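Local coordinates for betaine aldehyde dehydrogenase (Staphylococcus aureus subsp. aureus COL, PDB 4QTO), which catalyses, as a betaine-aldehyde dehydrogenase of the aldehyde dehydrogenase family, the NAD-linked oxidation of betaine aldehyde to glycine betaine, at residues A[359-364]-A[394-399]; A[33-38]-A[69-74]; A[140-145]-A[492-497]. All blocks are in the same frame, centred on the assembly; numbering follows the deposited sequence. Where two conformers were deposited one is given.

Interaction 1: residues A[359-364]-A[394-399]; sequences EHRNKI and LFFEPT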
loop_
_atom_site.group_PDB
_atom_site.type_symbol
_atom_site.label_atom_id
_atom_site.label_comp_id
_atom_site.label_asym_id
_atom_site.label_seq_id
_atom_site.Cartn_x
_atom_site.Cartn_y
_atom_site.Cartn_z
ATOM N N GLU A 359 -28.666 -32.645 18.509
ATOM C CA GLU A 359 -29.407 -31.910 17.500
ATOM C C GLU A 359 -28.665 -31.923 16.167
ATOM O O GLU A 359 -29.275 -32.095 15.102
ATOM C CB GLU A 359 -29.631 -30.464 17.926
ATOM C CG GLU A 359 -30.549 -30.279 19.127
ATOM C CD GLU A 359 -29.992 -30.829 20.447
ATOM O OE1 GLU A 359 -30.795 -31.380 21.232
ATOM O OE2 GLU A 359 -28.768 -30.745 20.696
ATOM N N HIS A 360 -27.351 -31.757 16.223
ATOM C CA HIS A 360 -26.564 -31.741 14.989
ATOM C C HIS A 360 -26.522 -33.119 14.353
ATOM O O HIS A 360 -26.664 -33.258 13.128
ATOM C CB HIS A 360 -25.155 -31.172 15.215
ATOM C CG HIS A 360 -24.468 -30.834 13.939
ATOM N ND1 HIS A 360 -25.019 -29.961 13.030
ATOM C CD2 HIS A 360 -23.308 -31.266 13.391
ATOM C CE1 HIS A 360 -24.224 -29.855 11.980
ATOM N NE2 HIS A 360 -23.179 -30.635 12.173
ATOM N N ARG A 361 -26.330 -34.150 15.162
ATOM C CA ARG A 361 -26.328 -35.495 14.630
ATOM C C ARG A 361 -27.685 -35.809 13.982
ATOM O O ARG A 361 -27.753 -36.403 12.891
ATOM C CB ARG A 361 -25.994 -36.543 15.683
ATOM C CG ARG A 361 -26.025 -37.936 15.045
ATOM C CD ARG A 361 -25.334 -39.003 15.859
ATOM N NE ARG A 361 -25.984 -39.238 17.132
ATOM C CZ ARG A 361 -25.661 -40.229 17.972
ATOM N NH1 ARG A 361 -24.697 -41.131 17.683
ATOM N NH2 ARG A 361 -26.324 -40.329 19.102
ATOM N N ASN A 362 -28.774 -35.401 14.630
ATOM C CA ASN A 362 -30.101 -35.632 14.058
ATOM C C ASN A 362 -30.260 -34.929 12.704
ATOM O O ASN A 362 -30.882 -35.482 11.782
ATOM C CB ASN A 362 -31.200 -35.166 15.023
ATOM C CG ASN A 362 -31.292 -36.032 16.261
ATOM O OD1 ASN A 362 -30.798 -37.161 16.288
ATOM N ND2 ASN A 362 -31.971 -35.529 17.269
ATOM N N LYS A 363 -29.685 -33.737 12.568
ATOM C CA LYS A 363 -29.759 -33.001 11.314
ATOM C C LYS A 363 -29.004 -33.753 10.210
ATOM O O LYS A 363 -29.486 -33.878 9.081
ATOM C CB LYS A 363 -29.175 -31.597 11.483
ATOM C CG LYS A 363 -29.438 -30.692 10.292
ATOM C CD LYS A 363 -28.608 -29.411 10.330
ATOM C CE LYS A 363 -28.742 -28.622 11.622
ATOM N NZ LYS A 363 -30.127 -28.160 11.887
ATOM N N ILE A 364 -27.820 -34.260 10.547
ATOM C CA ILE A 364 -27.021 -35.019 9.582
ATOM C C ILE A 364 -27.820 -36.258 9.159
ATOM O O ILE A 364 -27.924 -36.592 7.968
ATOM C CB ILE A 364 -25.670 -35.435 10.191
ATOM C CG1 ILE A 364 -24.824 -34.193 10.471
ATOM C CG2 ILE A 364 -24.956 -36.388 9.247
ATOM C CD1 ILE A 364 -23.641 -34.444 11.396
ATOM N N LEU A 394 -21.665 -39.216 20.444
ATOM C CA LEU A 394 -22.384 -38.665 19.313
ATOM C C LEU A 394 -21.671 -38.940 17.995
ATOM O O LEU A 394 -21.380 -38.037 17.218
ATOM C CB LEU A 394 -22.575 -37.166 19.524
ATOM C CG LEU A 394 -23.442 -36.797 20.743
ATOM C CD1 LEU A 394 -23.277 -35.349 21.099
ATOM C CD2 LEU A 394 -24.903 -37.085 20.437
ATOM N N PHE A 395 -21.406 -40.216 17.741
ATOM C CA PHE A 395 -20.718 -40.611 16.529
ATOM C C PHE A 395 -21.638 -40.792 15.324
ATOM O O PHE A 395 -22.830 -41.139 15.443
ATOM C CB PHE A 395 -19.887 -41.870 16.768
ATOM C CG PHE A 395 -18.712 -41.644 17.653
ATOM C CD1 PHE A 395 -17.508 -41.218 17.102
ATOM C CD2 PHE A 395 -18.812 -41.797 19.013
ATOM C CE1 PHE A 395 -16.414 -40.976 17.914
ATOM C CE2 PHE A 395 -17.730 -41.546 19.823
ATOM C CZ PHE A 395 -16.523 -41.155 19.267
ATOM N N PHE A 396 -21.060 -40.504 14.163
ATOM C CA PHE A 396 -21.740 -40.700 12.895
ATOM C C PHE A 396 -20.659 -41.191 11.923
ATOM O O PHE A 396 -19.569 -40.632 11.889
ATOM C CB PHE A 396 -22.437 -39.449 12.398
ATOM C CG PHE A 396 -23.398 -39.732 11.277
ATOM C CD1 PHE A 396 -24.696 -40.127 11.563
ATOM C CD2 PHE A 396 -23.003 -39.637 9.980
ATOM C CE1 PHE A 396 -25.582 -40.439 10.546
ATOM C CE2 PHE A 396 -23.888 -39.930 8.959
ATOM C CZ PHE A 396 -25.159 -40.333 9.237
ATOM N N GLU A 397 -20.965 -42.257 11.185
ATOM C CA GLU A 397 -19.967 -42.849 10.320
ATOM C C GLU A 397 -19.541 -41.932 9.178
ATOM O O GLU A 397 -20.369 -41.214 8.627
ATOM C CB GLU A 397 -20.488 -44.126 9.707
ATOM C CG GLU A 397 -20.673 -45.270 10.695
ATOM C CD GLU A 397 -21.376 -46.481 10.068
ATOM O OE1 GLU A 397 -22.038 -46.373 8.990
ATOM O OE2 GLU A 397 -21.327 -47.545 10.721
ATOM N N PRO A 398 -18.253 -41.985 8.800
ATOM C CA PRO A 398 -17.843 -41.210 7.623
ATOM C C PRO A 398 -18.577 -41.783 6.427
ATOM O O PRO A 398 -18.676 -43.023 6.254
ATOM C CB PRO A 398 -16.332 -41.384 7.558
ATOM C CG PRO A 398 -16.052 -42.597 8.373
ATOM C CD PRO A 398 -17.124 -42.664 9.442
ATOM N N THR A 399 -19.085 -40.882 5.595
ATOM C CA THR A 399 -20.029 -41.249 4.559
ATOM C C THR A 399 -19.658 -40.708 3.191
ATOM O O THR A 399 -19.162 -39.571 3.078
ATOM C CB THR A 399 -21.397 -40.653 4.973
ATOM O OG1 THR A 399 -21.756 -41.129 6.285
ATOM C CG2 THR A 399 -22.501 -40.967 3.998
#

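Interaction 2: residues A[33-38]-A[69-74]; sequences QRQYID and KEDAER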
loop_
_atom_site.group_PDB
_atom_site.type_symbol
_atom_site.label_atom_id
_atom_site.label_comp_id
_atom_site.label_asym_id
_atom_site.label_seq_id
_atom_site.Cartn_x
_atom_site.Cartn_y
_atom_site.Cartn_z
ATOM N N GLN A 33 -16.598 -20.009 35.937
ATOM C CA GLN A 33 -17.913 -20.435 35.480
ATOM C C GLN A 33 -18.760 -19.239 35.074
ATOM O O GLN A 33 -19.922 -19.402 34.706
ATOM C CB GLN A 33 -18.629 -21.158 36.612
ATOM C CG GLN A 33 -17.984 -22.472 37.026
ATOM C CD GLN A 33 -18.726 -23.119 38.186
ATOM O OE1 GLN A 33 -19.315 -24.223 38.061
ATOM N NE2 GLN A 33 -18.783 -22.407 39.302
ATOM N N ARG A 34 -18.173 -18.051 35.150
ATOM C CA ARG A 34 -18.895 -16.803 34.977
ATOM C C ARG A 34 -18.610 -15.987 33.743
ATOM O O ARG A 34 -17.709 -16.268 32.979
ATOM C CB ARG A 34 -18.566 -15.924 36.208
ATOM C CG ARG A 34 -19.095 -16.481 37.529
ATOM C CD ARG A 34 -18.791 -15.507 38.634
ATOM N NE ARG A 34 -19.445 -15.897 39.865
ATOM C CZ ARG A 34 -19.621 -15.072 40.899
ATOM N NH1 ARG A 34 -20.251 -15.502 41.987
ATOM N NH2 ARG A 34 -19.197 -13.817 40.853
ATOM N N GLN A 35 -19.489 -15.013 33.536
ATOM C CA GLN A 35 -19.336 -14.032 32.467
ATOM C C GLN A 35 -18.293 -13.022 32.947
ATOM O O GLN A 35 -17.972 -12.964 34.150
ATOM C CB GLN A 35 -20.668 -13.310 32.253
ATOM C CG GLN A 35 -21.789 -14.254 31.894
ATOM C CD GLN A 35 -23.084 -13.549 31.579
ATOM O OE1 GLN A 35 -23.461 -13.460 30.408
ATOM N NE2 GLN A 35 -23.756 -13.027 32.603
ATOM N N TYR A 36 -17.783 -12.195 32.033
ATOM C CA TYR A 36 -16.816 -11.160 32.373
ATOM C C TYR A 36 -17.327 -9.840 31.838
ATOM O O TYR A 36 -17.358 -9.639 30.629
ATOM C CB TYR A 36 -15.422 -11.472 31.821
ATOM C CG TYR A 36 -14.333 -10.546 32.315
ATOM C CD1 TYR A 36 -13.869 -10.624 33.611
ATOM C CD2 TYR A 36 -13.765 -9.609 31.480
ATOM C CE1 TYR A 36 -12.840 -9.804 34.053
ATOM C CE2 TYR A 36 -12.735 -8.789 31.918
ATOM C CZ TYR A 36 -12.296 -8.908 33.221
ATOM O OH TYR A 36 -11.250 -8.127 33.736
ATOM N N ILE A 37 -17.814 -8.978 32.722
ATOM C CA ILE A 37 -18.431 -7.748 32.320
ATOM C C ILE A 37 -17.833 -6.572 33.079
ATOM O O ILE A 37 -17.815 -6.549 34.333
ATOM C CB ILE A 37 -19.974 -7.801 32.543
ATOM C CG1 ILE A 37 -20.583 -9.017 31.835
ATOM C CG2 ILE A 37 -20.607 -6.497 32.073
ATOM C CD1 ILE A 37 -22.087 -9.178 32.004
ATOM N N ASP A 38 -17.312 -5.611 32.346
ATOM C CA ASP A 38 -16.789 -4.404 32.927
ATOM C C ASP A 38 -15.758 -4.683 34.025
ATOM O O ASP A 38 -15.838 -4.140 35.157
ATOM C CB ASP A 38 -17.949 -3.535 33.449
ATOM C CG ASP A 38 -17.604 -2.052 33.487
ATOM O OD1 ASP A 38 -16.568 -1.633 32.941
ATOM O OD2 ASP A 38 -18.428 -1.288 34.022
ATOM N N LYS A 69 -30.448 -10.839 28.575
ATOM C CA LYS A 69 -30.289 -9.754 27.613
ATOM C C LYS A 69 -29.868 -8.469 28.327
ATOM O O LYS A 69 -29.169 -7.634 27.723
ATOM C CB LYS A 69 -31.562 -9.557 26.787
ATOM C CG LYS A 69 -32.732 -9.005 27.523
ATOM C CD LYS A 69 -33.913 -8.908 26.540
ATOM C CE LYS A 69 -35.125 -8.218 27.150
ATOM N NZ LYS A 69 -35.652 -8.918 28.349
ATOM N N GLU A 70 -30.204 -8.319 29.608
ATOM C CA GLU A 70 -29.778 -7.157 30.376
ATOM C C GLU A 70 -28.278 -7.218 30.646
ATOM O O GLU A 70 -27.615 -6.187 30.712
ATOM C CB GLU A 70 -30.557 -6.988 31.667
ATOM C CG GLU A 70 -32.026 -6.592 31.462
ATOM C CD GLU A 70 -32.910 -7.718 30.958
ATOM O OE1 GLU A 70 -32.640 -8.912 31.244
ATOM O OE2 GLU A 70 -33.921 -7.408 30.293
ATOM N N ASP A 71 -27.751 -8.429 30.870
ATOM C CA ASP A 71 -26.286 -8.589 31.049
ATOM C C ASP A 71 -25.576 -8.147 29.733
ATOM O O ASP A 71 -24.567 -7.412 29.763
ATOM C CB ASP A 71 -25.924 -10.046 31.343
ATOM C CG ASP A 71 -26.352 -10.516 32.734
ATOM O OD1 ASP A 71 -26.373 -9.696 33.672
ATOM O OD2 ASP A 71 -26.619 -11.739 32.881
ATOM N N ALA A 72 -26.103 -8.564 28.581
ATOM C CA ALA A 72 -25.490 -8.226 27.296
ATOM C C ALA A 72 -25.532 -6.715 27.094
ATOM O O ALA A 72 -24.558 -6.114 26.649
ATOM C CB ALA A 72 -26.189 -8.931 26.130
ATOM N N GLU A 73 -26.665 -6.096 27.436
ATOM C CA GLU A 73 -26.793 -4.646 27.327
ATOM C C GLU A 73 -25.776 -3.945 28.238
ATOM O O GLU A 73 -25.120 -2.976 27.827
ATOM C CB GLU A 73 -28.225 -4.210 27.728
ATOM C CG GLU A 73 -29.348 -4.579 26.765
ATOM C CD GLU A 73 -30.755 -4.495 27.386
ATOM O OE1 GLU A 73 -30.910 -3.976 28.517
ATOM O OE2 GLU A 73 -31.719 -4.963 26.749
ATOM N N ARG A 74 -25.621 -4.431 29.467
ATOM C CA ARG A 74 -24.660 -3.833 30.394
ATOM C C ARG A 74 -23.213 -3.926 29.854
ATOM O O ARG A 74 -22.426 -2.968 29.967
ATOM C CB ARG A 74 -24.758 -4.467 31.805
ATOM C CG ARG A 74 -24.013 -3.659 32.844
ATOM C CD ARG A 74 -24.335 -4.089 34.274
ATOM N NE ARG A 74 -23.780 -5.380 34.657
ATOM C CZ ARG A 74 -22.532 -5.583 35.079
ATOM N NH1 ARG A 74 -21.649 -4.590 35.135
ATOM N NH2 ARG A 74 -22.170 -6.799 35.423
HETATM O O HOH W 1 -19.544 -5.848 36.216
HETATM O O HOH W 2 -21.199 -1.856 34.111
#

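Interaction 3: residues A[140-145]-A[492-497]; sequences FMYFAG and LGKEGL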
loop_
_atom_site.group_PDB
_atom_site.type_symbol
_atom_site.label_atom_id
_atom_site.label_comp_id
_atom_site.label_asym_id
_atom_site.label_seq_id
_atom_site.Cartn_x
_atom_site.Cartn_y
_atom_site.Cartn_z
ATOM N N PHE A 140 -2.519 -14.262 16.960
ATOM C CA PHE A 140 -2.239 -13.164 17.869
ATOM C C PHE A 140 -0.901 -12.492 17.539
ATOM O O PHE A 140 -0.805 -11.273 17.560
ATOM C CB PHE A 140 -2.299 -13.555 19.364
ATOM C CG PHE A 140 -3.711 -13.739 19.904
ATOM C CD1 PHE A 140 -4.477 -12.637 20.217
ATOM C CD2 PHE A 140 -4.221 -14.988 20.163
ATOM C CE1 PHE A 140 -5.766 -12.770 20.727
ATOM C CE2 PHE A 140 -5.517 -15.123 20.686
ATOM C CZ PHE A 140 -6.282 -14.014 20.969
ATOM N N MET A 141 0.121 -13.291 17.235
ATOM C CA MET A 141 1.443 -12.709 16.956
ATOM C C MET A 141 1.417 -11.869 15.691
ATOM O O MET A 141 2.042 -10.805 15.644
ATOM C CB MET A 141 2.526 -13.769 16.852
ATOM C CG MET A 141 3.932 -13.183 16.898
ATOM S SD MET A 141 4.325 -12.407 18.482
ATOM C CE MET A 141 4.299 -13.916 19.486
ATOM N N TYR A 142 0.676 -12.320 14.678
ATOM C CA TYR A 142 0.552 -11.589 13.420
ATOM C C TYR A 142 -0.074 -10.203 13.634
ATOM O O TYR A 142 0.492 -9.187 13.216
ATOM C CB TYR A 142 -0.306 -12.371 12.407
ATOM C CG TYR A 142 -0.563 -11.594 11.127
ATOM C CD1 TYR A 142 0.384 -11.563 10.099
ATOM C CD2 TYR A 142 -1.749 -10.864 10.951
ATOM C CE1 TYR A 142 0.146 -10.841 8.924
ATOM C CE2 TYR A 142 -1.966 -10.132 9.813
ATOM C CZ TYR A 142 -1.032 -10.127 8.802
ATOM O OH TYR A 142 -1.288 -9.415 7.642
ATOM N N PHE A 143 -1.214 -10.171 14.330
ATOM C CA PHE A 143 -1.903 -8.919 14.602
ATOM C C PHE A 143 -1.125 -8.006 15.557
ATOM O O PHE A 143 -1.178 -6.791 15.412
ATOM C CB PHE A 143 -3.344 -9.158 15.042
ATOM C CG PHE A 143 -4.220 -9.541 13.895
ATOM C CD1 PHE A 143 -4.543 -8.611 12.928
ATOM C CD2 PHE A 143 -4.677 -10.846 13.727
ATOM C CE1 PHE A 143 -5.319 -8.953 11.819
ATOM C CE2 PHE A 143 -5.457 -11.183 12.648
ATOM C CZ PHE A 143 -5.785 -10.240 11.686
ATOM N N ALA A 144 -0.396 -8.605 16.515
ATOM C CA ALA A 144 0.493 -7.823 17.378
ATOM C C ALA A 144 1.504 -7.057 16.520
ATOM O O ALA A 144 1.765 -5.854 16.746
ATOM C CB ALA A 144 1.232 -8.714 18.339
ATOM N N GLY A 145 2.092 -7.745 15.541
ATOM C CA GLY A 145 3.045 -7.132 14.660
ATOM C C GLY A 145 2.460 -6.143 13.678
ATOM O O GLY A 145 3.159 -5.252 13.221
ATOM N N LEU A 492 -8.738 -12.264 9.064
ATOM C CA LEU A 492 -7.284 -12.474 8.849
ATOM C C LEU A 492 -6.694 -11.492 7.805
ATOM O O LEU A 492 -7.394 -10.835 7.033
ATOM C CB LEU A 492 -6.923 -13.927 8.472
ATOM C CG LEU A 492 -7.473 -14.982 9.435
ATOM C CD1 LEU A 492 -7.046 -16.359 8.961
ATOM C CD2 LEU A 492 -7.054 -14.715 10.877
ATOM N N GLY A 493 -5.368 -11.393 7.846
ATOM C CA GLY A 493 -4.637 -10.494 6.965
ATOM C C GLY A 493 -4.914 -9.030 7.210
ATOM O O GLY A 493 -5.571 -8.632 8.176
ATOM N N LYS A 494 -4.365 -8.193 6.324
ATOM C CA LYS A 494 -4.576 -6.770 6.449
ATOM C C LYS A 494 -6.033 -6.402 6.258
ATOM O O LYS A 494 -6.546 -5.522 6.956
ATOM C CB LYS A 494 -3.657 -6.027 5.469
ATOM C CG LYS A 494 -2.178 -6.194 5.827
ATOM C CD LYS A 494 -1.266 -5.439 4.891
ATOM C CE LYS A 494 0.193 -5.708 5.261
ATOM N NZ LYS A 494 1.151 -4.884 4.447
ATOM N N GLU A 495 -6.732 -7.112 5.368
ATOM C CA GLU A 495 -8.135 -6.869 5.145
ATOM C C GLU A 495 -8.958 -7.195 6.408
ATOM O O GLU A 495 -9.942 -6.524 6.728
ATOM C CB GLU A 495 -8.597 -7.668 3.912
ATOM C CG GLU A 495 -9.881 -7.217 3.276
ATOM C CD GLU A 495 -10.123 -7.835 1.888
ATOM O OE1 GLU A 495 -11.266 -7.739 1.412
ATOM O OE2 GLU A 495 -9.168 -8.391 1.310
ATOM N N GLY A 496 -8.575 -8.224 7.137
ATOM C CA GLY A 496 -9.243 -8.570 8.384
ATOM C C GLY A 496 -9.112 -7.444 9.399
ATOM O O GLY A 496 -10.055 -7.120 10.138
ATOM N N LEU A 497 -7.924 -6.874 9.496
ATOM C CA LEU A 497 -7.687 -5.748 10.414
ATOM C C LEU A 497 -8.603 -4.563 10.025
ATOM O O LEU A 497 -9.140 -3.878 10.886
ATOM C CB LEU A 497 -6.216 -5.276 10.337
ATOM C CG LEU A 497 -5.852 -4.198 11.358
ATOM C CD1 LEU A 497 -5.407 -4.846 12.642
ATOM C CD2 LEU A 497 -4.737 -3.307 10.830
#

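Interaction 1: residues A[359-364]-A[394-399]
R361 reaches across from its helix to the carbonyl of F395, and NH1 donates to F395 O over 2.9 Å with an N-H...O angle of 164°. The oxygen lies at the edge of the guanidinium, almost in its plane, and receives the bond on a lone pair in its own carbonyl plane. The torsions explain this reach: CG stands anti to the backbone N, the next bond is also extended, and the chain then bends at chi3 (64°), which brings CD to 3.3 Å from F395 O and swings the flat head alongside the loop. L394 CA sits over one guanidinium face, 3.9 Å from R361 CZ, and L394 CD2 touches R361 NH2 at 3.8 Å; apolar atoms of L394 cover one face of this buried group while F395 O takes its edge. Arginine suits the place because it combines a long aliphatic stem with a planar donor that can serve a loop carbonyl.

Helix 358-373 is followed by the antiparallel strands 377-380 and 399-402 at one border of the seven-stranded mixed sheet, by family resemblance probably that of the catalytic domain, with 377-380 outermost within the chain. Loop 394-399 leads into strand 399-402, and the contact ties the helix to this entry.

One turn along the helix, I364 meets F396. The CG2 branch, anti to the backbone N, lies over the ring face toward its rim, in a CH-pi contact 3.8 Å from the centroid and 16° off the normal; its nearest ring atom is F396 CE2, at 3.7 Å. R361 CG approaches the same phenyl group obliquely, 4.3 Å from F396 CD1, while E365 and M368 of the helix also touch F396, a large flat residue that can meet several neighbours at once.

Interaction 2: residues A[33-38]-A[69-74]
I37 presses its branched side chain against helix 69-85, and its atoms can be followed outward one by one. CB already lies 3.8 Å from R74 NH2. From there the CG2 branch turns over one face of the R74 guanidinium, with R74 CZ 3.7 Å from it. The other branch goes to D71: CG1 stands anti to the carbonyl carbon (chi1 -55°), and its extension carries CD1 to 3.8 Å from D71 O and 4.0 Å from D71 CB. A beta-branched residue suits this position, since one branch serves each helix residue.

Strand 35-37 pairs with 40-42 in a small antiparallel hairpin that packs against the first turns of the helix, the two segment axes 9.5 Å apart at 39°.

The polar flank belongs to Q35. Its NE2 donates to D71 OD2 over 3.2 Å, with the acceptor in the amide plane but met from above the carboxylate plane. D71 OD2 also takes bonds from the backbone N of A45 and T68, while Q35 OE1 accepts from L234 N, so amide and carboxylate are both fixed. At the other end, two waters lie at the edge of the R74 guanidinium: NH1 donates to both, and they donate in turn to I37 O and D38 OD2. D38 OD1 pairs with R81 further along the helix.

Interaction 3: residues A[140-145]-A[492-497]
F143 and Y142, neighbours on helix 126-146, push their rings onto the start of the short helix 493-498, where the two segments cross at -72° with their axes 11.1 Å apart. In this helix packing, helix 126-146 also lies against helices 93-109 and 183-197, F140 touching I103 and A104 of the first and S188 of the second. The short helix leads into strand 501-509, which pairs with 162-177 and, as in related enzymes, probably belongs to the part of the chain that builds the oligomer.

F143 makes the tight half. Its CG is anti to the carbonyl carbon (chi1 -75°), and the ring is brought into a pocket formed by backbone and leucines. L492 CA meets its edge near the ring plane, 3.9 Å from CZ; G493 O stands obliquely, 3.7 Å from CE1; and L497 CD1 lies 3.9 Å from CD1 of F143. A flat apolar ring suits such a site, for G496, which has no side chain to point at it, makes way. G493 offers a bare CA and a positive phi (65°), which glycine readily adopts. A192 of helix 183-197 touches F143 too.

The looser half is Y142. Its ring meets G493 CA obliquely, and its hydroxyl lies against the backbone of G493 and the stem of K494, with OH 3.6 Å from G493 CA and 3.8 Å from K494 CG. Here the contact becomes part of the subunit interface: K149 of the second subunit packs on Y142. From CG, the extended chain of K494 runs on to NZ, which donates to K149 O of that subunit. Within helix 126-146, the Y142 ring stands nearly at right angles to the F143 ring, with CD2 over its centre, 3.9 Å above the plane.

How the interactions relate
Interactions 1 and 2 come within about 20 Å of each other between nearest atoms, and interactions 2 and 3 within about 14 Å, so none touches another. Interactions 1 and 3 lie on opposite sides of the chain's centre, 35 Å apart between centres and about 22 Å between nearest atoms. In sequence, interaction 2 closes first, and both segments of interaction 1 fall between the two of interaction 3. A PEG molecule occupies the active site in this crystal; bound PEG lies about 7 Å from the side chain of I364 in interaction 1 and about 10 Å from that of Q35 in interaction 2. Among the three, interaction 3 is the one with neighbouring subunits against it.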